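Local atomic coordinates of Card1 endonuclease domain-containing protein (Vibrio cholerae, PDB entry 1XMX), a protein that is of unknown function but probably binds nucleic acid, and may cleave it through a Card1-like endonuclease domain of the PDDEXK clan. Residues T19-R25 and T136-I142; V89-S94 and W113-V118. All coordinates share one frame. Numbering follows the deposited sequence.

Contact 1 (T19-R25 and T136-I142); sequences TPLLDHR and TQVQDRI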
loop_
_atom_site.group_PDB
_atom_site.type_symbol
_atom_site.label_atom_id
_atom_site.label_comp_id
_atom_site.label_asym_id
_atom_site.label_seq_id
_atom_site.Cartn_x
_atom_site.Cartn_y
_atom_site.Cartn_z
ATOM N N THR A 19 7.056 -8.561 -10.481
ATOM C CA THR A 19 6.996 -9.573 -9.415
ATOM C C THR A 19 7.536 -10.998 -9.769
ATOM O O THR A 19 8.114 -11.644 -8.915
ATOM C CB THR A 19 5.620 -9.602 -8.740
ATOM O OG1 THR A 19 4.611 -9.922 -9.693
ATOM C CG2 THR A 19 5.279 -8.222 -8.128
ATOM N N PRO A 20 7.286 -11.513 -11.000
ATOM C CA PRO A 20 7.980 -12.714 -11.412
ATOM C C PRO A 20 9.516 -12.660 -11.306
ATOM O O PRO A 20 10.147 -13.684 -10.956
ATOM C CB PRO A 20 7.555 -12.870 -12.880
ATOM C CG PRO A 20 6.144 -12.196 -12.912
ATOM C CD PRO A 20 6.315 -11.045 -12.028
ATOM N N LEU A 21 10.122 -11.515 -11.588
ATOM C CA LEU A 21 11.596 -11.408 -11.470
ATOM C C LEU A 21 12.090 -11.293 -10.044
ATOM O O LEU A 21 13.261 -11.492 -9.791
ATOM C CB LEU A 21 12.100 -10.205 -12.299
ATOM C CG LEU A 21 11.880 -10.350 -13.844
ATOM C CD1 LEU A 21 11.951 -9.013 -14.483
ATOM C CD2 LEU A 21 12.894 -11.333 -14.508
ATOM N N LEU A 22 11.224 -10.904 -9.110
ATOM C CA LEU A 22 11.607 -10.843 -7.713
ATOM C C LEU A 22 11.451 -12.176 -6.960
ATOM O O LEU A 22 11.904 -12.314 -5.795
ATOM C CB LEU A 22 10.832 -9.708 -6.988
ATOM C CG LEU A 22 10.905 -8.291 -7.562
ATOM C CD1 LEU A 22 10.152 -7.327 -6.678
ATOM C CD2 LEU A 22 12.375 -7.816 -7.750
ATOM N N ASP A 23 10.751 -13.124 -7.591
ATOM C CA ASP A 23 10.426 -14.413 -6.986
ATOM C C ASP A 23 11.777 -15.086 -7.000
ATOM O O ASP A 23 12.469 -15.102 -8.023
ATOM C CB ASP A 23 9.469 -15.167 -7.948
ATOM C CG ASP A 23 8.954 -16.450 -7.401
ATOM O OD1 ASP A 23 9.723 -17.323 -6.939
ATOM O OD2 ASP A 23 7.727 -16.591 -7.354
ATOM N N HIS A 24 12.157 -15.698 -5.897
ATOM C CA HIS A 24 13.483 -16.344 -5.830
ATOM C C HIS A 24 13.597 -17.547 -6.743
ATOM O O HIS A 24 14.724 -18.010 -6.997
ATOM C CB HIS A 24 13.751 -16.831 -4.398
ATOM C CG HIS A 24 13.944 -15.722 -3.413
ATOM N ND1 HIS A 24 14.325 -15.944 -2.106
ATOM C CD2 HIS A 24 13.822 -14.386 -3.551
ATOM C CE1 HIS A 24 14.412 -14.784 -1.475
ATOM N NE2 HIS A 24 14.126 -13.825 -2.337
ATOM N N ARG A 25 12.459 -18.100 -7.180
ATOM C CA ARG A 25 12.493 -19.310 -8.031
ATOM C C ARG A 25 12.791 -19.024 -9.502
ATOM O O ARG A 25 13.147 -19.931 -10.243
ATOM C CB ARG A 25 11.205 -20.117 -7.888
ATOM C CG ARG A 25 10.958 -20.588 -6.450
ATOM C CD ARG A 25 9.539 -21.117 -6.277
ATOM N NE ARG A 25 8.592 -20.044 -6.578
ATOM C CZ ARG A 25 7.271 -20.158 -6.467
ATOM N NH1 ARG A 25 6.754 -21.335 -6.109
ATOM N NH2 ARG A 25 6.474 -19.105 -6.719
ATOM N N THR A 136 2.389 -21.588 -10.523
ATOM C CA THR A 136 2.842 -21.399 -9.151
ATOM C C THR A 136 2.287 -20.061 -8.652
ATOM O O THR A 136 1.885 -19.187 -9.436
ATOM C CB THR A 136 4.401 -21.391 -9.062
ATOM O OG1 THR A 136 4.915 -20.415 -9.949
ATOM C CG2 THR A 136 4.988 -22.703 -9.524
ATOM N N GLN A 137 2.301 -19.883 -7.348
ATOM C CA GLN A 137 1.809 -18.657 -6.757
ATOM C C GLN A 137 3.030 -17.719 -6.745
ATOM O O GLN A 137 4.068 -18.076 -6.278
ATOM C CB GLN A 137 1.293 -18.995 -5.347
ATOM C CG GLN A 137 1.074 -17.843 -4.408
ATOM C CD GLN A 137 0.120 -16.803 -4.980
ATOM O OE1 GLN A 137 0.398 -15.609 -4.929
ATOM N NE2 GLN A 137 -1.022 -17.265 -5.495
ATOM N N VAL A 138 2.947 -16.530 -7.309
ATOM C CA VAL A 138 4.114 -15.640 -7.282
ATOM C C VAL A 138 4.512 -15.256 -5.869
ATOM O O VAL A 138 3.652 -14.937 -5.063
ATOM C CB VAL A 138 3.842 -14.390 -8.094
ATOM C CG1 VAL A 138 5.067 -13.432 -8.024
ATOM C CG2 VAL A 138 3.511 -14.814 -9.582
ATOM N N GLN A 139 5.809 -15.295 -5.540
ATOM C CA GLN A 139 6.186 -14.997 -4.157
ATOM C C GLN A 139 5.899 -13.527 -3.915
ATOM O O GLN A 139 5.773 -12.763 -4.879
ATOM C CB GLN A 139 7.672 -15.267 -3.938
ATOM C CG GLN A 139 8.012 -16.742 -4.045
ATOM C CD GLN A 139 9.444 -17.015 -3.703
ATOM O OE1 GLN A 139 10.272 -16.116 -3.702
ATOM N NE2 GLN A 139 9.736 -18.253 -3.360
ATOM N N ASP A 140 5.905 -13.130 -2.640
ATOM C CA ASP A 140 5.520 -11.814 -2.181
ATOM C C ASP A 140 6.756 -11.082 -1.698
ATOM O O ASP A 140 7.132 -11.201 -0.551
ATOM C CB ASP A 140 4.495 -11.979 -1.048
ATOM C CG ASP A 140 3.202 -12.654 -1.542
ATOM O OD1 ASP A 140 2.881 -12.338 -2.683
ATOM O OD2 ASP A 140 2.560 -13.494 -0.836
ATOM N N ARG A 141 7.383 -10.315 -2.584
ATOM C CA ARG A 141 8.714 -9.732 -2.364
ATOM C C ARG A 141 8.764 -8.216 -2.529
ATOM O O ARG A 141 9.520 -7.531 -1.847
ATOM C CB ARG A 141 9.706 -10.323 -3.373
ATOM C CG ARG A 141 9.900 -11.861 -3.279
ATOM C CD ARG A 141 10.415 -12.257 -1.966
ATOM N NE ARG A 141 10.643 -13.700 -1.960
ATOM C CZ ARG A 141 11.056 -14.389 -0.905
ATOM N NH1 ARG A 141 11.251 -13.770 0.254
ATOM N NH2 ARG A 141 11.261 -15.708 -1.016
ATOM N N ILE A 142 8.022 -7.690 -3.485
ATOM C CA ILE A 142 7.977 -6.239 -3.731
ATOM C C ILE A 142 7.580 -5.454 -2.472
ATOM O O ILE A 142 6.757 -5.907 -1.650
ATOM C CB ILE A 142 7.067 -5.921 -4.965
ATOM C CG1 ILE A 142 7.453 -4.590 -5.626
ATOM C CG2 ILE A 142 5.557 -6.011 -4.639
ATOM C CD1 ILE A 142 6.358 -4.085 -6.481
HETATM O O HOH W 1 8.045 -11.700 -6.340
HETATM O O HOH W 2 3.713 -22.110 -5.805
#
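An Asx turn at D23, just beyond helix 15-22, illustrates how one carboxylate can organise a loop and a distant part of the chain together. Its OD1 accepts the backbone N of R25 (2.9 Å) and also R25 NE at 3.0 Å, while D23 OD2 meets R25 NH2 at 2.9 Å, a two-pronged salt bridge that holds the guanidinium in place. The paired groups then reach across: Q139 N donates to D23 OD2 (2.9 Å), and R25 NH2 to the carbonyl Q137 O (2.7 Å). Q139 OE1 in turn accepts H24 N at 2.9 Å as well as R141 NE (3.0 Å) and R141 NH2 (2.9 Å). So directed, the R141 guanidinium lies flat on the H24 imidazole, centres 3.5 Å apart and planes only 6° from parallel. Water 1 donates to T19 O (2.6 Å) and Q139 O (2.9 Å); water 2 accepts from R25 NH1 (3.2 Å) and Q137 N (3.1 Å). Apolar packing joins L22 CD1 to I142 CB (3.8 Å), while V138 CG1 sits against the carbonyl T19 O at 3.6 Å. Q139 O also accepts N302 ND2, from between strands 288-300 and 303-310 of another sheet. The contact ties the turn after the first helix to the chain leaving edge strand 136-137 of a Rossmann-like alpha/beta sheet.

Contact 2 (V89-S94 and W113-V118); sequences VKFNAS and WPIFVV
V89 lays its CB over the face of the W113 indole, 3.7 Å from the centroid of the five-membered ring and 20° off its normal, a CH-pi contact made with W113 at chi1 -76° (m) and chi2 -32°. From there the two segments run parallel, the axes of 89-92 and 115-118 approaching to 4.9 Å at 34°, with F91 opposite I115 (CA-CA 4.6 Å) and N92 opposite F116 (5.3 Å). Extended backbones (phi/psi -100/116 at F91, -135/131 at I115) allow three main-chain hydrogen bonds: F91 N to P114 O (2.9 Å), F116 N to F91 O (2.9 Å) and A93 N to F116 O (2.8 Å). This is the sheet half of a beta-alpha-beta unit, the repeat of Rossmann-like folds, whose connecting helix 98-110 covers the face bearing F91 and I115; there F91 CD2 lies 3.8 Å from I115 CG2. On the other face, F116 takes chi1 69° (p) and chi2 82°, which sets its ring against N92 CA, 3.9 Å from the centroid and 16° off the normal. N92 ND2 binds R16 O. The strand gives way at A93 (-95/23), whose CB packs 3.6 Å from V117 CG2, and at S94 (-69/-29). With chi1 t at N92 and m at S94, N92 OD1 forms an Asx turn by accepting S94 N (2.8 Å) and also receives S94 OG (2.6 Å). S94 OG in turn accepts V118 N at 2.8 Å.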
loop_
_atom_site.group_PDB
_atom_site.type_symbol
_atom_site.label_atom_id
_atom_site.label_comp_id
_atom_site.label_asym_id
_atom_site.label_seq_id
_atom_site.Cartn_x
_atom_site.Cartn_y
_atom_site.Cartn_z
ATOM N N VAL A 89 14.043 -17.190 -24.193
ATOM C CA VAL A 89 13.006 -16.216 -23.968
ATOM C C VAL A 89 11.781 -16.785 -23.258
ATOM O O VAL A 89 11.328 -17.892 -23.545
ATOM C CB VAL A 89 12.574 -15.501 -25.270
ATOM C CG1 VAL A 89 11.450 -14.484 -25.003
ATOM C CG2 VAL A 89 13.770 -14.794 -25.851
ATOM N N LYS A 90 11.266 -16.015 -22.313
ATOM C CA LYS A 90 9.979 -16.303 -21.728
ATOM C C LYS A 90 9.168 -15.028 -21.818
ATOM O O LYS A 90 9.621 -13.933 -21.415
ATOM C CB LYS A 90 10.097 -16.767 -20.261
ATOM C CG LYS A 90 10.760 -18.091 -20.093
ATOM C CD LYS A 90 10.298 -18.716 -18.765
ATOM C CE LYS A 90 11.378 -19.625 -18.206
ATOM N NZ LYS A 90 11.035 -20.641 -17.103
ATOM N N PHE A 91 7.965 -15.178 -22.337
ATOM C CA PHE A 91 7.128 -14.041 -22.606
ATOM C C PHE A 91 6.123 -13.936 -21.432
ATOM O O PHE A 91 5.318 -14.850 -21.174
ATOM C CB PHE A 91 6.424 -14.163 -23.963
ATOM C CG PHE A 91 5.422 -13.015 -24.259
ATOM C CD1 PHE A 91 5.710 -11.683 -23.904
ATOM C CD2 PHE A 91 4.218 -13.282 -24.922
ATOM C CE1 PHE A 91 4.771 -10.641 -24.194
ATOM C CE2 PHE A 91 3.316 -12.289 -25.215
ATOM C CZ PHE A 91 3.589 -10.947 -24.864
ATOM N N ASN A 92 6.247 -12.841 -20.714
ATOM C CA ASN A 92 5.307 -12.480 -19.692
ATOM C C ASN A 92 4.181 -11.646 -20.352
ATOM O O ASN A 92 4.378 -10.481 -20.715
ATOM C CB ASN A 92 5.997 -11.650 -18.621
ATOM C CG ASN A 92 5.049 -11.272 -17.453
ATOM O OD1 ASN A 92 3.799 -11.233 -17.623
ATOM N ND2 ASN A 92 5.637 -10.954 -16.280
ATOM N N ALA A 93 3.043 -12.280 -20.539
ATOM C CA ALA A 93 1.900 -11.693 -21.188
ATOM C C ALA A 93 0.919 -11.086 -20.183
ATOM O O ALA A 93 -0.265 -10.947 -20.500
ATOM C CB ALA A 93 1.162 -12.805 -21.995
ATOM N N SER A 94 1.386 -10.747 -18.987
ATOM C CA SER A 94 0.512 -10.205 -17.943
ATOM C C SER A 94 -0.032 -8.778 -18.269
ATOM O O SER A 94 -1.108 -8.378 -17.775
ATOM C CB SER A 94 1.258 -10.154 -16.590
ATOM O OG SER A 94 1.692 -11.448 -16.200
ATOM N N TRP A 113 8.634 -20.123 -27.724
ATOM C CA TRP A 113 9.109 -19.639 -26.464
ATOM C C TRP A 113 7.949 -19.711 -25.501
ATOM O O TRP A 113 6.827 -19.514 -25.908
ATOM C CB TRP A 113 9.613 -18.211 -26.602
ATOM C CG TRP A 113 10.944 -18.158 -27.276
ATOM C CD1 TRP A 113 11.964 -19.112 -27.210
ATOM C CD2 TRP A 113 11.426 -17.125 -28.144
ATOM N NE1 TRP A 113 13.035 -18.702 -27.987
ATOM C CE2 TRP A 113 12.732 -17.477 -28.544
ATOM C CE3 TRP A 113 10.893 -15.916 -28.597
ATOM C CZ2 TRP A 113 13.488 -16.669 -29.369
ATOM C CZ3 TRP A 113 11.657 -15.130 -29.450
ATOM C CH2 TRP A 113 12.928 -15.514 -29.820
ATOM N N PRO A 114 8.210 -20.110 -24.246
ATOM C CA PRO A 114 7.151 -20.217 -23.236
ATOM C C PRO A 114 6.493 -18.896 -22.954
ATOM O O PRO A 114 7.129 -17.814 -23.030
ATOM C CB PRO A 114 7.855 -20.771 -21.976
ATOM C CG PRO A 114 9.213 -21.296 -22.442
ATOM C CD PRO A 114 9.531 -20.575 -23.768
ATOM N N ILE A 115 5.207 -18.982 -22.621
ATOM C CA ILE A 115 4.399 -17.778 -22.405
ATOM C C ILE A 115 3.575 -17.966 -21.142
ATOM O O ILE A 115 2.926 -18.999 -20.987
ATOM C CB ILE A 115 3.409 -17.500 -23.604
ATOM C CG1 ILE A 115 4.173 -17.284 -24.941
ATOM C CG2 ILE A 115 2.583 -16.248 -23.291
ATOM C CD1 ILE A 115 3.330 -17.545 -26.198
ATOM N N PHE A 116 3.589 -16.986 -20.249
ATOM C CA PHE A 116 2.829 -17.090 -19.017
ATOM C C PHE A 116 2.147 -15.775 -18.726
ATOM O O PHE A 116 2.531 -14.734 -19.293
ATOM C CB PHE A 116 3.743 -17.476 -17.846
ATOM C CG PHE A 116 4.718 -16.381 -17.441
ATOM C CD1 PHE A 116 4.309 -15.328 -16.609
ATOM C CD2 PHE A 116 6.022 -16.394 -17.884
ATOM C CE1 PHE A 116 5.174 -14.331 -16.206
ATOM C CE2 PHE A 116 6.909 -15.394 -17.479
ATOM C CZ PHE A 116 6.496 -14.371 -16.613
ATOM N N VAL A 117 1.137 -15.837 -17.841
ATOM C CA VAL A 117 0.383 -14.698 -17.325
ATOM C C VAL A 117 0.219 -14.844 -15.819
ATOM O O VAL A 117 -0.069 -15.921 -15.332
ATOM C CB VAL A 117 -1.022 -14.579 -17.953
ATOM C CG1 VAL A 117 -1.826 -13.500 -17.238
ATOM C CG2 VAL A 117 -0.935 -14.171 -19.448
ATOM N N VAL A 118 0.442 -13.751 -15.093
ATOM C CA VAL A 118 0.043 -13.628 -13.662
ATOM C C VAL A 118 -1.389 -13.113 -13.586
ATOM O O VAL A 118 -1.702 -11.981 -13.951
ATOM C CB VAL A 118 0.907 -12.619 -12.954
ATOM C CG1 VAL A 118 0.541 -12.587 -11.425
ATOM C CG2 VAL A 118 2.396 -12.944 -13.194
#

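Overall arrangement
With centres about 14 Å apart, both contacts reach one mixed seven-stranded sheet. Along the chain, contact 2 falls between the two halves of contact 1: helix 15-22 and its following turn come first, then strands 88-92 and 115-118, then strand 136-137 at the sheet's edge. They meet through P20, whose CG packs 3.6 Å from N92 ND2 and 3.8 Å from V118 CG2, while V138 CG2 lies 4.1 Å from V118 CG1. Contact 2 pairs the last two strands of the parallel run, next to antiparallel strand 124-129; contact 1 joins the turn after helix 15-22 to the chain running from strand 136-137 toward helix 144-150. The domain is probably CARF-like, as in Card1 relatives.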